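Local coordinates for uncharacterized protein (Nostoc punctiforme, PDB 2R3S) that probably transfers a methyl group from S-adenosylmethionine to a hydroxyl of a substrate not yet identified, as a putative O-methyltransferase with an N-terminal dimerisation domain, at residues Val31-Ser36 with Leu86-Lys91; Val136-Ala141 with Ala198-Val203; Leu235-Asn240 with Lys266-Asp271; Lys256-Leu261 with Ala313-Ser318. All coordinates share one frame; numbering follows the deposited sequence. Where two conformers were deposited one is given.

Interaction 1: Val31-Ser36 with Leu86-Lys91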
loop_
_atom_site.group_PDB
_atom_site.type_symbol
_atom_site.label_atom_id
_atom_site.label_comp_id
_atom_site.label_asym_id
_atom_site.label_seq_id
_atom_site.Cartn_x
_atom_site.Cartn_y
_atom_site.Cartn_z
ATOM N N VAL A 31 7.418 15.822 -9.596
ATOM C CA VAL A 31 8.776 15.739 -9.095
ATOM C C VAL A 31 9.716 15.152 -10.150
ATOM O O VAL A 31 10.813 15.653 -10.357
ATOM C CB VAL A 31 8.873 14.904 -7.813
ATOM C CG1 VAL A 31 10.314 14.778 -7.412
ATOM C CG2 VAL A 31 8.015 15.522 -6.673
ATOM N N PHE A 32 9.293 14.080 -10.802
ATOM C CA PHE A 32 10.168 13.368 -11.762
ATOM C C PHE A 32 10.476 14.195 -13.008
ATOM O O PHE A 32 11.557 14.097 -13.556
ATOM C CB PHE A 32 9.514 12.058 -12.191
ATOM C CG PHE A 32 9.091 11.207 -11.056
ATOM C CD1 PHE A 32 10.034 10.536 -10.292
ATOM C CD2 PHE A 32 7.746 11.087 -10.720
ATOM C CE1 PHE A 32 9.636 9.730 -9.207
ATOM C CE2 PHE A 32 7.346 10.275 -9.649
ATOM C CZ PHE A 32 8.292 9.596 -8.907
ATOM N N THR A 33 9.490 14.974 -13.463
ATOM C CA THR A 33 9.636 15.910 -14.585
ATOM C C THR A 33 10.631 17.023 -14.274
ATOM O O THR A 33 11.363 17.469 -15.164
ATOM C CB THR A 33 8.261 16.507 -14.956
ATOM O OG1 THR A 33 7.367 15.431 -15.300
ATOM C CG2 THR A 33 8.359 17.490 -16.132
ATOM N N ALA A 34 10.653 17.461 -13.017
ATOM C CA ALA A 34 11.600 18.487 -12.547
ATOM C C ALA A 34 13.049 17.988 -12.444
ATOM O O ALA A 34 14.003 18.756 -12.691
ATOM C CB ALA A 34 11.126 19.063 -11.196
ATOM N N ILE A 35 13.222 16.726 -12.057
ATOM C CA ILE A 35 14.540 16.096 -12.053
ATOM C C ILE A 35 14.959 15.681 -13.458
ATOM O O ILE A 35 16.087 15.925 -13.886
ATOM C CB ILE A 35 14.603 14.849 -11.134
ATOM C CG1 ILE A 35 14.276 15.219 -9.681
ATOM C CG2 ILE A 35 15.995 14.257 -11.170
ATOM C CD1 ILE A 35 13.990 14.039 -8.799
ATOM N N SER A 36 14.051 15.032 -14.165
ATOM C CA SER A 36 14.299 14.549 -15.508
ATOM C C SER A 36 15.577 13.719 -15.585
ATOM O O SER A 36 15.744 12.785 -14.803
ATOM C CB SER A 36 14.286 15.699 -16.521
ATOM O OG SER A 36 14.270 15.164 -17.836
ATOM N N LEU A 86 8.012 8.178 -15.870
ATOM C CA LEU A 86 7.438 9.111 -14.897
ATOM C C LEU A 86 7.770 10.577 -15.133
ATOM O O LEU A 86 7.165 11.474 -14.493
ATOM C CB LEU A 86 7.863 8.698 -13.491
ATOM C CG LEU A 86 7.289 7.338 -13.047
ATOM C CD1 LEU A 86 7.854 6.934 -11.688
ATOM C CD2 LEU A 86 5.748 7.398 -13.073
ATOM N N ASP A 87 8.705 10.803 -16.057
ATOM C CA ASP A 87 9.093 12.118 -16.537
ATOM C C ASP A 87 8.197 12.442 -17.720
ATOM O O ASP A 87 8.215 11.731 -18.714
ATOM C CB ASP A 87 10.560 12.051 -16.985
ATOM C CG ASP A 87 11.078 13.351 -17.506
ATOM O OD1 ASP A 87 10.292 14.300 -17.597
ATOM O OD2 ASP A 87 12.282 13.408 -17.806
ATOM N N ARG A 88 7.417 13.518 -17.597
ATOM C CA ARG A 88 6.454 13.940 -18.615
ATOM C C ARG A 88 7.102 14.232 -19.973
ATOM O O ARG A 88 6.425 14.287 -20.970
ATOM C CB ARG A 88 5.717 15.184 -18.160
ATOM C CG ARG A 88 4.709 14.932 -17.117
ATOM C CD ARG A 88 3.939 16.202 -16.784
ATOM N NE ARG A 88 2.990 15.943 -15.707
ATOM C CZ ARG A 88 1.835 15.313 -15.844
ATOM N NH1 ARG A 88 1.445 14.843 -17.020
ATOM N NH2 ARG A 88 1.073 15.125 -14.780
ATOM N N GLN A 89 8.411 14.445 -19.972
ATOM C CA GLN A 89 9.180 14.721 -21.163
ATOM C C GLN A 89 9.294 13.466 -22.004
ATOM O O GLN A 89 9.516 13.565 -23.189
ATOM C CB GLN A 89 10.560 15.291 -20.754
ATOM C CG GLN A 89 11.735 15.090 -21.734
ATOM C CD GLN A 89 11.470 15.686 -23.112
ATOM O OE1 GLN A 89 10.561 16.520 -23.303
ATOM N NE2 GLN A 89 12.256 15.248 -24.094
ATOM N N SER A 90 9.131 12.292 -21.403
ATOM C CA SER A 90 9.270 11.025 -22.105
ATOM C C SER A 90 7.978 10.650 -22.832
ATOM O O SER A 90 6.879 10.837 -22.301
ATOM C CB SER A 90 9.600 9.904 -21.126
ATOM O OG SER A 90 9.576 8.623 -21.761
ATOM N N LYS A 91 8.135 10.091 -24.033
ATOM C CA LYS A 91 7.032 9.571 -24.825
ATOM C C LYS A 91 6.347 8.397 -24.131
ATOM O O LYS A 91 5.216 8.074 -24.460
ATOM C CB LYS A 91 7.534 9.153 -26.232
HETATM O O HOH W 1 6.482 13.845 -13.150
HETATM O O HOH W 2 11.179 16.825 -17.839
#
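F32 and T33 meet L86 and D87 where the short helix 31-35 packs against the chain leaving helix 80-85. The apolar half belongs to F32, which buries the most surface here. Its side chain lies beside that of L86, both pointing the same way, and L86 CD1 sits over one ring face, 4.0 Å from the ring centroid in a CH-pi contact. L86 CB approaches F32 CD2 at 3.7 Å over a ring face.

One residue on, the contact turns polar. T33 OG1 lies beside its own backbone N (chi1 -59°) and accepts a nearly straight bond, 167° at the hydrogen, from R88 N at 3.0 Å. A water joins the same hydroxyl to L86 O, and a second water donates to both T33 O and D87 OD1.

D87 uses its two oxygens differently. With CG anti to the backbone N (chi1 180°), OD2 takes the S36 hydroxyl at 2.7 Å on its syn side, while OD1 receives Q89 N at 3.0 Å from above the carboxylate plane. The guanidinium of R88 turns to N30 and D96, and L86 also packs on F10 of the second subunit. The contact illustrates how one aspartate can both shape a turn and bond the first residue after a helix: D87 forms an Asx turn within a type I beta turn, inside the dimerisation domain of O-methyltransferases, of the helix-turn-helix clan.

Interaction 2: Val136-Ala141 with Ala198-Val203; sequences VWVQFA and ASVLEV
V138 and A141 on one helix face V200 and V203 on the other, an example of two nearly parallel helices meeting through small side chains. The short axes run 10° apart and approach to 8.8 Å, a spacing that valine and alanine can fill.

V200 reaches across with both branches. CG2, anti to its own carbonyl carbon, lies against the start of the partner turn, 3.9 Å from W137 CB and the same distance from V138 CG2. CG1, anti to the backbone N (chi1 176°), leans the other way along the helix and comes to 4.1 Å from A141 CB. A single valine is thus spread over successive turns of its neighbour.

Beside this, V138 turns CG2 to S199 OG, 3.3 Å away, an apolar-to-polar touch. Further along, the A141 methyl points at V203 and meets its CG1 at 3.9 Å, and V203 CG1 also lies 3.7 Å from A141 O.

W137 gives only its CB and backbone to this interface. Its indole turns away, where NE1 bonds to T129 O and the ring meets H244, close to a bound 1,2-ethanediol. On another side of helix 198-211, L201 packs on T219 and A221 of strand 217-221. The arrangement is plain helix-helix packing, joining helix 136-143 to a helix that flanks the Rossmann-like sheet of the methyltransferase domain.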
loop_
_atom_site.group_PDB
_atom_site.type_symbol
_atom_site.label_atom_id
_atom_site.label_comp_id
_atom_site.label_asym_id
_atom_site.label_seq_id
_atom_site.Cartn_x
_atom_site.Cartn_y
_atom_site.Cartn_z
ATOM N N VAL A 136 -16.238 5.996 -13.641
ATOM C CA VAL A 136 -14.892 5.458 -13.510
ATOM C C VAL A 136 -14.373 4.906 -14.860
ATOM O O VAL A 136 -13.169 4.846 -15.069
ATOM C CB VAL A 136 -14.776 4.432 -12.340
ATOM C CG1 VAL A 136 -15.304 3.026 -12.730
ATOM C CG2 VAL A 136 -13.343 4.398 -11.816
ATOM N N TRP A 137 -15.279 4.582 -15.777
ATOM C CA TRP A 137 -14.907 4.014 -17.078
ATOM C C TRP A 137 -14.535 5.074 -18.091
ATOM O O TRP A 137 -13.759 4.793 -19.009
ATOM C CB TRP A 137 -15.971 3.013 -17.576
ATOM C CG TRP A 137 -16.146 1.929 -16.546
ATOM C CD1 TRP A 137 -17.295 1.618 -15.867
ATOM C CD2 TRP A 137 -15.119 1.058 -16.008
ATOM N NE1 TRP A 137 -17.049 0.625 -14.951
ATOM C CE2 TRP A 137 -15.727 0.271 -15.005
ATOM C CE3 TRP A 137 -13.753 0.866 -16.282
ATOM C CZ2 TRP A 137 -15.019 -0.689 -14.275
ATOM C CZ3 TRP A 137 -13.047 -0.091 -15.546
ATOM C CH2 TRP A 137 -13.678 -0.845 -14.558
ATOM N N VAL A 138 -14.994 6.312 -17.874
ATOM C CA VAL A 138 -14.466 7.458 -18.612
ATOM C C VAL A 138 -13.037 7.722 -18.155
ATOM O O VAL A 138 -12.161 7.923 -18.995
ATOM C CB VAL A 138 -15.373 8.705 -18.473
ATOM C CG1 VAL A 138 -14.818 9.936 -19.270
ATOM C CG2 VAL A 138 -16.779 8.356 -18.919
ATOM N N GLN A 139 -12.795 7.690 -16.844
ATOM C CA GLN A 139 -11.433 7.834 -16.332
ATOM C C GLN A 139 -10.526 6.716 -16.834
ATOM O O GLN A 139 -9.399 6.990 -17.245
ATOM C CB GLN A 139 -11.386 7.909 -14.798
ATOM C CG GLN A 139 -11.806 9.249 -14.230
ATOM C CD GLN A 139 -11.092 10.410 -14.899
ATOM O OE1 GLN A 139 -9.868 10.519 -14.829
ATOM N NE2 GLN A 139 -11.860 11.261 -15.589
ATOM N N PHE A 140 -11.012 5.469 -16.835
ATOM C CA PHE A 140 -10.210 4.384 -17.378
ATOM C C PHE A 140 -9.845 4.689 -18.825
ATOM O O PHE A 140 -8.678 4.613 -19.197
ATOM C CB PHE A 140 -10.923 3.042 -17.306
ATOM C CG PHE A 140 -10.057 1.882 -17.745
ATOM C CD1 PHE A 140 -9.878 1.599 -19.085
ATOM C CD2 PHE A 140 -9.404 1.107 -16.817
ATOM C CE1 PHE A 140 -9.071 0.558 -19.494
ATOM C CE2 PHE A 140 -8.588 0.057 -17.207
ATOM C CZ PHE A 140 -8.432 -0.227 -18.549
ATOM N N ALA A 141 -10.853 5.014 -19.639
ATOM C CA ALA A 141 -10.644 5.247 -21.058
ATOM C C ALA A 141 -9.638 6.377 -21.348
ATOM O O ALA A 141 -8.851 6.297 -22.301
ATOM C CB ALA A 141 -11.983 5.523 -21.774
ATOM N N ALA A 198 -22.399 5.580 -23.438
ATOM C CA ALA A 198 -22.252 6.719 -24.339
ATOM C C ALA A 198 -21.086 7.641 -23.983
ATOM O O ALA A 198 -20.363 8.077 -24.865
ATOM C CB ALA A 198 -23.569 7.526 -24.426
ATOM N N SER A 199 -20.924 7.973 -22.714
ATOM C CA SER A 199 -19.859 8.885 -22.310
ATOM C C SER A 199 -18.466 8.290 -22.514
ATOM O O SER A 199 -17.491 9.027 -22.683
ATOM C CB SER A 199 -20.041 9.279 -20.856
ATOM O OG SER A 199 -19.932 8.150 -19.990
ATOM N N VAL A 200 -18.370 6.958 -22.534
ATOM C CA VAL A 200 -17.084 6.293 -22.768
ATOM C C VAL A 200 -16.751 6.290 -24.246
ATOM O O VAL A 200 -15.620 6.568 -24.623
ATOM C CB VAL A 200 -17.068 4.856 -22.199
ATOM C CG1 VAL A 200 -15.741 4.153 -22.542
ATOM C CG2 VAL A 200 -17.343 4.882 -20.675
ATOM N N LEU A 201 -17.736 5.994 -25.079
ATOM C CA LEU A 201 -17.574 6.041 -26.537
ATOM C C LEU A 201 -17.159 7.402 -27.090
ATOM O O LEU A 201 -16.623 7.471 -28.195
ATOM C CB LEU A 201 -18.854 5.589 -27.235
ATOM C CG LEU A 201 -19.233 4.130 -27.067
ATOM C CD1 LEU A 201 -20.679 3.935 -27.506
ATOM C CD2 LEU A 201 -18.267 3.236 -27.841
ATOM N N GLU A 202 -17.408 8.475 -26.346
ATOM C CA GLU A 202 -16.884 9.777 -26.740
ATOM C C GLU A 202 -15.362 9.732 -26.810
ATOM O O GLU A 202 -14.774 10.277 -27.746
ATOM C CB GLU A 202 -17.375 10.868 -25.796
ATOM C CG GLU A 202 -18.870 11.166 -25.950
ATOM C CD GLU A 202 -19.259 11.505 -27.387
ATOM O OE1 GLU A 202 -18.525 12.272 -28.062
ATOM O OE2 GLU A 202 -20.296 10.990 -27.843
ATOM N N VAL A 203 -14.724 9.036 -25.856
ATOM C CA VAL A 203 -13.259 8.856 -25.884
ATOM C C VAL A 203 -12.813 8.013 -27.098
ATOM O O VAL A 203 -11.883 8.393 -27.837
ATOM C CB VAL A 203 -12.726 8.200 -24.576
ATOM C CG1 VAL A 203 -11.174 8.115 -24.611
ATOM C CG2 VAL A 203 -13.242 8.960 -23.349
#

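Interaction 3: Leu235-Asn240 with Lys266-Asp271; sequences LVLLPN and KVIVFD. With EDO (1,2-ethanediol), chain E.
Strands 235-239 and 266-271 run parallel in register, 4.7 Å between their short axes, and their backbones are laced by five hydrogen bonds from V236 N to K266 O at one end to N240 N to F270 O, 2.7 Å, at the other. They are neighbouring central strands of the Rossmann-like methyltransferase sheet, linked through helix 247-260 in a beta-alpha-beta crossover. One bond departs from the pattern: F270 N reaches L238 O from 48° above the carbonyl plane.

Side chains alternate between the two faces. On one, L235 swings CD1 to I268 CG1, 3.8 Å away, while L237 lies alongside I268 and offers CD2 to its CB. Helix 149-159 covers this face at L235, I268 and F270. On the other, L238 CD1 is wedged between V267 CG1 at 3.8 Å and V269 CG2 at 4.1 Å, beneath L253 and I257 of helix 247-260.

At the C-terminal strand ends the character becomes polar, as is usual for the ligand-binding edge of such sheets. N240 runs beside F270, its ND2 at the ring edge, 3.7 Å from CE2, with the amide plane turned 76° from the ring; its OD1 bonds to Q328. D271 OD1 takes H243 as a partner. A 1,2-ethanediol lies by P239 O and N240 O. A water donates to L238 O at 2.8 Å and to D271 OD2 at 2.7 Å, bridging the two strands.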
loop_
_atom_site.group_PDB
_atom_site.type_symbol
_atom_site.label_atom_id
_atom_site.label_comp_id
_atom_site.label_asym_id
_atom_site.label_seq_id
_atom_site.Cartn_x
_atom_site.Cartn_y
_atom_site.Cartn_z
ATOM N N LEU A 235 -15.144 -10.691 -36.501
ATOM C CA LEU A 235 -14.254 -10.605 -35.346
ATOM C C LEU A 235 -14.941 -9.838 -34.229
ATOM O O LEU A 235 -15.474 -8.749 -34.454
ATOM C CB LEU A 235 -12.961 -9.934 -35.788
ATOM C CG LEU A 235 -11.858 -9.626 -34.782
ATOM C CD1 LEU A 235 -11.359 -10.894 -34.143
ATOM C CD2 LEU A 235 -10.719 -8.893 -35.494
ATOM N N VAL A 236 -14.981 -10.445 -33.044
ATOM C CA VAL A 236 -15.542 -9.827 -31.827
ATOM C C VAL A 236 -14.455 -9.747 -30.731
ATOM O O VAL A 236 -13.954 -10.761 -30.248
ATOM C CB VAL A 236 -16.778 -10.576 -31.298
ATOM C CG1 VAL A 236 -17.348 -9.879 -30.073
ATOM C CG2 VAL A 236 -17.870 -10.685 -32.400
ATOM N N LEU A 237 -14.083 -8.525 -30.366
ATOM C CA LEU A 237 -13.083 -8.287 -29.336
ATOM C C LEU A 237 -13.763 -8.088 -27.988
ATOM O O LEU A 237 -14.745 -7.362 -27.900
ATOM C CB LEU A 237 -12.260 -7.048 -29.671
ATOM C CG LEU A 237 -11.805 -6.898 -31.116
ATOM C CD1 LEU A 237 -10.911 -5.680 -31.244
ATOM C CD2 LEU A 237 -11.116 -8.159 -31.549
ATOM N N LEU A 238 -13.221 -8.723 -26.950
ATOM C CA LEU A 238 -13.611 -8.510 -25.567
ATOM C C LEU A 238 -12.366 -8.147 -24.702
ATOM O O LEU A 238 -11.813 -8.998 -23.965
ATOM C CB LEU A 238 -14.262 -9.779 -25.033
ATOM C CG LEU A 238 -15.682 -10.120 -25.468
ATOM C CD1 LEU A 238 -15.993 -11.641 -25.276
ATOM C CD2 LEU A 238 -16.622 -9.241 -24.677
ATOM N N PRO A 239 -11.922 -6.877 -24.774
ATOM C CA PRO A 239 -10.776 -6.457 -23.983
ATOM C C PRO A 239 -11.185 -6.082 -22.563
ATOM O O PRO A 239 -12.028 -5.233 -22.389
ATOM C CB PRO A 239 -10.253 -5.241 -24.746
ATOM C CG PRO A 239 -11.292 -4.903 -25.782
ATOM C CD PRO A 239 -12.458 -5.766 -25.574
ATOM N N ASN A 240 -10.596 -6.733 -21.569
ATOM C CA ASN A 240 -10.812 -6.416 -20.151
ATOM C C ASN A 240 -12.293 -6.213 -19.758
ATOM O O ASN A 240 -12.642 -5.284 -18.984
ATOM C CB ASN A 240 -9.950 -5.206 -19.707
ATOM C CG ASN A 240 -8.476 -5.545 -19.571
ATOM O OD1 ASN A 240 -8.102 -6.445 -18.817
ATOM N ND2 ASN A 240 -7.626 -4.807 -20.290
ATOM N N LYS A 266 -14.743 -15.208 -35.208
ATOM C CA LYS A 266 -13.772 -15.409 -34.132
ATOM C C LYS A 266 -13.955 -14.386 -33.019
ATOM O O LYS A 266 -14.224 -13.225 -33.281
ATOM C CB LYS A 266 -12.357 -15.319 -34.699
ATOM C CG LYS A 266 -11.829 -16.663 -35.158
ATOM C CD LYS A 266 -10.712 -16.586 -36.191
ATOM C CE LYS A 266 -11.136 -17.246 -37.507
ATOM N NZ LYS A 266 -10.073 -17.220 -38.558
ATOM N N VAL A 267 -13.808 -14.826 -31.775
ATOM C CA VAL A 267 -13.792 -13.938 -30.609
ATOM C C VAL A 267 -12.348 -13.883 -30.090
ATOM O O VAL A 267 -11.711 -14.924 -29.954
ATOM C CB VAL A 267 -14.724 -14.472 -29.519
ATOM C CG1 VAL A 267 -14.747 -13.557 -28.295
ATOM C CG2 VAL A 267 -16.128 -14.669 -30.085
ATOM N N ILE A 268 -11.828 -12.685 -29.834
ATOM C CA ILE A 268 -10.552 -12.512 -29.116
ATOM C C ILE A 268 -10.805 -11.908 -27.731
ATOM O O ILE A 268 -11.314 -10.785 -27.611
ATOM C CB ILE A 268 -9.599 -11.595 -29.854
ATOM C CG1 ILE A 268 -9.297 -12.144 -31.252
ATOM C CG2 ILE A 268 -8.277 -11.434 -29.058
ATOM C CD1 ILE A 268 -8.103 -11.443 -31.950
ATOM N N VAL A 269 -10.498 -12.683 -26.697
ATOM C CA VAL A 269 -10.546 -12.209 -25.308
ATOM C C VAL A 269 -9.163 -11.709 -24.913
ATOM O O VAL A 269 -8.167 -12.368 -25.167
ATOM C CB VAL A 269 -11.045 -13.304 -24.344
ATOM C CG1 VAL A 269 -11.027 -12.822 -22.894
ATOM C CG2 VAL A 269 -12.449 -13.731 -24.746
ATOM N N PHE A 270 -9.104 -10.508 -24.345
ATOM C CA PHE A 270 -7.852 -9.939 -23.852
ATOM C C PHE A 270 -8.098 -9.626 -22.380
ATOM O O PHE A 270 -8.993 -8.864 -22.053
ATOM C CB PHE A 270 -7.449 -8.702 -24.653
ATOM C CG PHE A 270 -6.240 -7.988 -24.105
ATOM C CD1 PHE A 270 -4.966 -8.449 -24.371
ATOM C CD2 PHE A 270 -6.375 -6.840 -23.327
ATOM C CE1 PHE A 270 -3.841 -7.777 -23.854
ATOM C CE2 PHE A 270 -5.257 -6.186 -22.820
ATOM C CZ PHE A 270 -4.000 -6.660 -23.089
ATOM N N ASP A 271 -7.351 -10.265 -21.481
ATOM C CA ASP A 271 -7.728 -10.243 -20.073
ATOM C C ASP A 271 -6.576 -10.746 -19.203
ATOM O O ASP A 271 -5.530 -11.103 -19.718
ATOM C CB ASP A 271 -9.011 -11.079 -19.866
ATOM C CG ASP A 271 -9.986 -10.461 -18.849
ATOM O OD1 ASP A 271 -9.568 -10.167 -17.700
ATOM O OD2 ASP A 271 -11.187 -10.296 -19.204
HETATM C C1 EDO E . -11.951 -2.388 -21.504
HETATM O O1 EDO E . -13.107 -3.066 -22.118
HETATM C C2 EDO E . -12.241 -1.424 -20.340
HETATM O O2 EDO E . -12.305 -1.998 -19.023
HETATM O O HOH W 3 -12.611 -9.852 -21.470
#

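Interaction 4: Lys256-Leu261 with Ala313-Ser318; sequences KIKTAL and AGFSHS
I257, K258 and L261 follow one another along the end of helix 247-260 and each touch the ring of F315, a worked case of one aromatic side chain shared by a helix end and the residue after it. I257 comes first and lightly: its CG2 stands at the edge of the ring, near its plane, 4.4 Å from F315 CZ. The rest of I257 faces the central sheet, on V236, L238 and V267.

K258 makes the largest contribution. Its side chain slides past F315 in the opposite direction, with CB 3.9 Å from F315 CZ and CG above one face, displaced toward the rim. CG is anti to the backbone N (chi1 -165°) and the chain beyond it is extended, which carries the amine past the ring to the backbone of G314. There NZ donates to G314 O at 2.9 Å, arriving 38° above the carbonyl plane.

L261, just past the helix, crosses F315 at about a right angle and brings CD1 to 3.6 Å from F315 CE2. F310 meets the same ring edge-to-face, and V267 and A333 of the sheet also pack on it.

G314 has positive phi (106°), and ends helix 303-312 with two bonds back into the last turn. The lysine thus grips the carbonyl of a Schellman motif, at the point where the helix gives way to edge strand 317-321 of the Rossmann-like methyltransferase sheet.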
loop_
_atom_site.group_PDB
_atom_site.type_symbol
_atom_site.label_atom_id
_atom_site.label_comp_id
_atom_site.label_asym_id
_atom_site.label_seq_id
_atom_site.Cartn_x
_atom_site.Cartn_y
_atom_site.Cartn_z
ATOM N N LYS A 256 -24.984 -14.514 -27.032
ATOM C CA LYS A 256 -25.334 -13.336 -27.820
ATOM C C LYS A 256 -24.260 -13.048 -28.869
ATOM O O LYS A 256 -24.537 -12.806 -30.043
ATOM C CB LYS A 256 -25.505 -12.152 -26.879
ATOM C CG LYS A 256 -25.925 -10.856 -27.530
ATOM C CD LYS A 256 -26.224 -9.812 -26.475
ATOM C CE LYS A 256 -26.751 -8.516 -27.105
ATOM N NZ LYS A 256 -27.244 -7.581 -26.092
ATOM N N ILE A 257 -23.015 -13.110 -28.454
ATOM C CA ILE A 257 -21.922 -12.892 -29.375
ATOM C C ILE A 257 -21.962 -13.936 -30.480
ATOM O O ILE A 257 -21.689 -13.617 -31.648
ATOM C CB ILE A 257 -20.557 -12.915 -28.643
ATOM C CG1 ILE A 257 -20.427 -11.660 -27.762
ATOM C CG2 ILE A 257 -19.419 -13.013 -29.643
ATOM C CD1 ILE A 257 -19.253 -11.640 -26.820
ATOM N N LYS A 258 -22.287 -15.184 -30.126
ATOM C CA LYS A 258 -22.253 -16.278 -31.114
ATOM C C LYS A 258 -23.251 -16.023 -32.247
ATOM O O LYS A 258 -22.917 -16.164 -33.414
ATOM C CB LYS A 258 -22.532 -17.644 -30.486
ATOM C CG LYS A 258 -22.123 -18.774 -31.423
ATOM C CD LYS A 258 -22.661 -20.128 -31.031
ATOM C CE LYS A 258 -22.204 -21.168 -32.068
ATOM N NZ LYS A 258 -22.890 -22.472 -31.895
ATOM N N THR A 259 -24.461 -15.635 -31.879
ATOM C CA THR A 259 -25.490 -15.262 -32.844
ATOM C C THR A 259 -25.001 -14.197 -33.843
ATOM O O THR A 259 -25.233 -14.306 -35.037
ATOM C CB THR A 259 -26.709 -14.721 -32.125
ATOM O OG1 THR A 259 -27.151 -15.676 -31.139
ATOM C CG2 THR A 259 -27.798 -14.420 -33.125
ATOM N N ALA A 260 -24.295 -13.189 -33.338
ATOM C CA ALA A 260 -23.834 -12.070 -34.143
ATOM C C ALA A 260 -22.666 -12.413 -35.056
ATOM O O ALA A 260 -22.362 -11.654 -35.969
ATOM C CB ALA A 260 -23.489 -10.897 -33.247
ATOM N N LEU A 261 -22.011 -13.548 -34.848
ATOM C CA LEU A 261 -20.843 -13.886 -35.673
ATOM C C LEU A 261 -21.234 -14.398 -37.051
ATOM O O LEU A 261 -22.282 -15.011 -37.203
ATOM C CB LEU A 261 -19.963 -14.950 -34.999
ATOM C CG LEU A 261 -19.057 -14.539 -33.828
ATOM C CD1 LEU A 261 -18.560 -15.825 -33.135
ATOM C CD2 LEU A 261 -17.888 -13.648 -34.280
ATOM N N ALA A 313 -21.209 -22.049 -24.308
ATOM C CA ALA A 313 -21.908 -21.023 -25.073
ATOM C C ALA A 313 -22.065 -21.459 -26.515
ATOM O O ALA A 313 -22.672 -20.742 -27.302
ATOM C CB ALA A 313 -21.149 -19.672 -25.015
ATOM N N GLY A 314 -21.478 -22.601 -26.869
ATOM C CA GLY A 314 -21.645 -23.175 -28.188
ATOM C C GLY A 314 -20.476 -23.061 -29.144
ATOM O O GLY A 314 -20.615 -23.371 -30.319
ATOM N N PHE A 315 -19.321 -22.616 -28.679
ATOM C CA PHE A 315 -18.208 -22.425 -29.586
ATOM C C PHE A 315 -17.524 -23.762 -29.747
ATOM O O PHE A 315 -17.697 -24.659 -28.919
ATOM C CB PHE A 315 -17.241 -21.347 -29.083
ATOM C CG PHE A 315 -17.818 -19.960 -29.123
ATOM C CD1 PHE A 315 -18.781 -19.573 -28.202
ATOM C CD2 PHE A 315 -17.405 -19.046 -30.083
ATOM C CE1 PHE A 315 -19.332 -18.306 -28.243
ATOM C CE2 PHE A 315 -17.940 -17.789 -30.130
ATOM C CZ PHE A 315 -18.906 -17.407 -29.201
ATOM N N SER A 316 -16.765 -23.891 -30.823
ATOM C CA SER A 316 -16.193 -25.159 -31.205
ATOM C C SER A 316 -14.820 -25.364 -30.591
ATOM O O SER A 316 -14.395 -26.493 -30.400
ATOM C CB SER A 316 -16.112 -25.253 -32.738
ATOM O OG SER A 316 -14.894 -24.730 -33.249
ATOM N N HIS A 317 -14.121 -24.279 -30.279
ATOM C CA HIS A 317 -12.705 -24.358 -29.925
ATOM C C HIS A 317 -12.198 -23.019 -29.354
ATOM O O HIS A 317 -12.512 -21.962 -29.887
ATOM C CB HIS A 317 -11.876 -24.741 -31.168
ATOM C CG HIS A 317 -10.398 -24.795 -30.924
ATOM N ND1 HIS A 317 -9.829 -25.576 -29.933
ATOM C CD2 HIS A 317 -9.363 -24.187 -31.562
ATOM C CE1 HIS A 317 -8.513 -25.436 -29.965
ATOM N NE2 HIS A 317 -8.203 -24.595 -30.940
ATOM N N SER A 318 -11.428 -23.088 -28.261
ATOM C CA SER A 318 -10.768 -21.930 -27.688
ATOM C C SER A 318 -9.324 -22.277 -27.368
ATOM O O SER A 318 -9.009 -23.387 -26.953
ATOM C CB SER A 318 -11.497 -21.414 -26.456
ATOM O OG SER A 318 -12.034 -22.462 -25.675
#

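Overall arrangement
From the N terminus, interaction 1 closes first, bringing residues 86-91 back onto helix 31-35 within the dimerisation domain, before any other contact opens. Interaction 2 follows in series in the methyltransferase domain, joining helix 136-143 to helix 198-211; its centre lies 26 Å from that of interaction 1. Interactions 3 and 4 then cross, their segments alternating along the chain: strand 233-239 pairs with strand 265-271, while the intervening helix 247-260 is met later by residues 313-318. These two touch directly: L238 CD1 packs on I257 CD1, joining sheet to helix, and V267 CG2 on F315 CE2, joining sheet to loop. Interaction 2 approaches interaction 3 to about 5 Å between nearest atoms without touching.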